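Transcriptional regulator (Corynebacterium diphtheriae, PDB 3LMM) is of unknown function but probably acts as a transcriptional regulator, combining a Schlafen AlbA_2-type domain with helix-turn-helix-type C-terminal regions. Local coordinates at residues Arg112-Pro117 with Asp370-Gly375. Sequence-based numbering, arbitrary orientation.
Sequences RIDVAP and DKQGVG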
loop_
_atom_site.group_PDB
_atom_site.type_symbol
_atom_site.label_atom_id
_atom_site.label_comp_id
_atom_site.label_asym_id
_atom_site.label_seq_id
_atom_site.Cartn_x
_atom_site.Cartn_y
_atom_site.Cartn_z
ATOM N N ARG A 112 -2.968 8.699 -1.149
ATOM C CA ARG A 112 -3.600 8.526 0.144
ATOM C C ARG A 112 -4.724 7.508 0.207
ATOM O O ARG A 112 -5.109 7.071 1.282
ATOM C CB ARG A 112 -4.066 9.894 0.706
ATOM C CG ARG A 112 -5.085 10.683 -0.130
ATOM C CD ARG A 112 -4.456 11.886 -0.866
ATOM N NE ARG A 112 -4.337 13.127 -0.079
ATOM C CZ ARG A 112 -3.639 14.203 -0.471
ATOM N NH1 ARG A 112 -3.580 15.283 0.297
ATOM N NH2 ARG A 112 -2.978 14.202 -1.629
ATOM N N ILE A 113 -5.227 7.084 -0.937
ATOM C CA ILE A 113 -6.342 6.152 -0.916
ATOM C C ILE A 113 -5.993 4.796 -1.557
ATOM O O ILE A 113 -6.671 3.790 -1.326
ATOM C CB ILE A 113 -7.524 6.818 -1.626
ATOM C CG1 ILE A 113 -8.822 6.121 -1.287
ATOM C CG2 ILE A 113 -7.297 6.819 -3.130
ATOM C CD1 ILE A 113 -9.973 6.560 -2.199
ATOM N N ASP A 114 -4.918 4.785 -2.344
ATOM C CA ASP A 114 -4.423 3.587 -3.021
ATOM C C ASP A 114 -5.134 3.278 -4.335
ATOM O O ASP A 114 -5.060 2.156 -4.847
ATOM C CB ASP A 114 -4.519 2.366 -2.111
ATOM C CG ASP A 114 -3.165 1.768 -1.817
ATOM O OD1 ASP A 114 -3.098 0.662 -1.229
ATOM O OD2 ASP A 114 -2.155 2.421 -2.169
ATOM N N VAL A 115 -5.819 4.271 -4.890
ATOM C CA VAL A 115 -6.523 4.091 -6.149
ATOM C C VAL A 115 -6.395 5.339 -7.003
ATOM O O VAL A 115 -6.434 6.458 -6.498
ATOM C CB VAL A 115 -8.013 3.768 -5.911
ATOM C CG1 VAL A 115 -8.357 3.951 -4.457
ATOM C CG2 VAL A 115 -8.900 4.647 -6.791
ATOM N N ALA A 116 -6.242 5.133 -8.305
ATOM C CA ALA A 116 -6.099 6.233 -9.242
ATOM C C ALA A 116 -7.297 6.285 -10.192
ATOM O O ALA A 116 -7.250 5.729 -11.290
ATOM C CB ALA A 116 -4.815 6.064 -10.030
ATOM N N PRO A 117 -8.381 6.975 -9.788
ATOM C CA PRO A 117 -9.587 7.087 -10.615
ATOM C C PRO A 117 -9.398 7.900 -11.888
ATOM O O PRO A 117 -8.543 8.780 -11.950
ATOM C CB PRO A 117 -10.590 7.727 -9.663
ATOM C CG PRO A 117 -9.727 8.641 -8.860
ATOM C CD PRO A 117 -8.522 7.773 -8.554
ATOM N N ASP A 370 0.015 -3.326 6.313
ATOM C CA ASP A 370 -0.322 -1.919 6.082
ATOM C C ASP A 370 -1.158 -1.816 4.810
ATOM O O ASP A 370 -1.364 -2.820 4.134
ATOM C CB ASP A 370 0.954 -1.100 5.896
ATOM C CG ASP A 370 1.636 -0.766 7.207
ATOM O OD1 ASP A 370 2.875 -0.592 7.193
ATOM O OD2 ASP A 370 0.937 -0.657 8.244
ATOM N N LYS A 371 -1.622 -0.609 4.479
ATOM C CA LYS A 371 -2.419 -0.412 3.270
ATOM C C LYS A 371 -1.903 -1.283 2.128
ATOM O O LYS A 371 -2.605 -2.181 1.673
ATOM C CB LYS A 371 -2.406 1.046 2.820
ATOM C CG LYS A 371 -3.531 1.898 3.389
ATOM C CD LYS A 371 -3.923 3.009 2.395
ATOM C CE LYS A 371 -2.722 3.870 1.989
ATOM N NZ LYS A 371 -3.024 4.774 0.851
ATOM N N GLN A 372 -0.690 -1.021 1.654
ATOM C CA GLN A 372 -0.125 -1.844 0.586
ATOM C C GLN A 372 1.258 -1.375 0.205
ATOM O O GLN A 372 2.263 -1.977 0.589
ATOM C CB GLN A 372 -1.028 -1.842 -0.659
ATOM C CG GLN A 372 -0.480 -2.646 -1.875
ATOM C CD GLN A 372 -0.440 -4.175 -1.676
ATOM O OE1 GLN A 372 -1.478 -4.822 -1.511
ATOM N NE2 GLN A 372 0.766 -4.748 -1.704
ATOM N N GLY A 373 1.304 -0.304 -0.574
ATOM C CA GLY A 373 2.581 0.229 -0.989
ATOM C C GLY A 373 3.404 0.539 0.242
ATOM O O GLY A 373 4.631 0.425 0.232
ATOM N N VAL A 374 2.722 0.926 1.317
ATOM C CA VAL A 374 3.407 1.249 2.555
ATOM C C VAL A 374 4.322 0.091 2.945
ATOM O O VAL A 374 5.454 0.305 3.373
ATOM C CB VAL A 374 2.406 1.515 3.698
ATOM C CG1 VAL A 374 3.145 2.038 4.919
ATOM C CG2 VAL A 374 1.354 2.512 3.249
ATOM N N GLY A 375 3.823 -1.133 2.776
ATOM C CA GLY A 375 4.596 -2.314 3.113
ATOM C C GLY A 375 5.941 -2.357 2.416
ATOM O O GLY A 375 6.985 -2.160 3.038
#
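Lys371 reaches across from the turn ahead of helix 373-385 to the C-terminal part of helix 102-113, where its ammonium meets the backbone carbonyl of Arg112 in a weak hydrogen bond, NZ to O 3.1 Å. NZ comes in side-on, over the face of the carbonyl and almost as near to Arg112 C (3.3 Å) as to the oxygen, which fits the weakness of the bond. The same ammonium stands 3.9 Å from Asp114 OD2, a long salt bridge, so both holds on the ammonium are loose. The lysine chain bends at chi2 and again at chi3, and the side chains of Lys371 and Asp114 slide past each other in opposite directions. The other carboxylate oxygen of Asp114, OD1, touches Gln372 CB at 3.3 Å, a contact without a hydrogen bond. Gln372 begins toward Asp114, but chi1 of 178° sets CG anti to the backbone N, and a bend at chi2 (69°) then takes the poorly ordered amide off from Asp114. The contact bridges two parts of this multidomain chain, the Schlafen AlbA_2 region and the region related to the RecG helicase C-terminal family, and buries just 190 Å². Asp114 is the first residue to leave helical geometry, and its positive phi of 83° turns the chain out of helix 102-113, with its side chain directed at the 370-375 segment. The main partner of its carboxylate lies outside the two segments: Arg352, salt-bridged to OD2, against which Gln372 packs too. OD2 thus has two basic partners, Arg352 and, at longer range, Lys371. The guanidinium of Arg112 is engaged by Asp66 of helix 62-77 and the Gly108 carbonyl, while Ile113 packs on Val72 and Ala73 of that same helix 62-77.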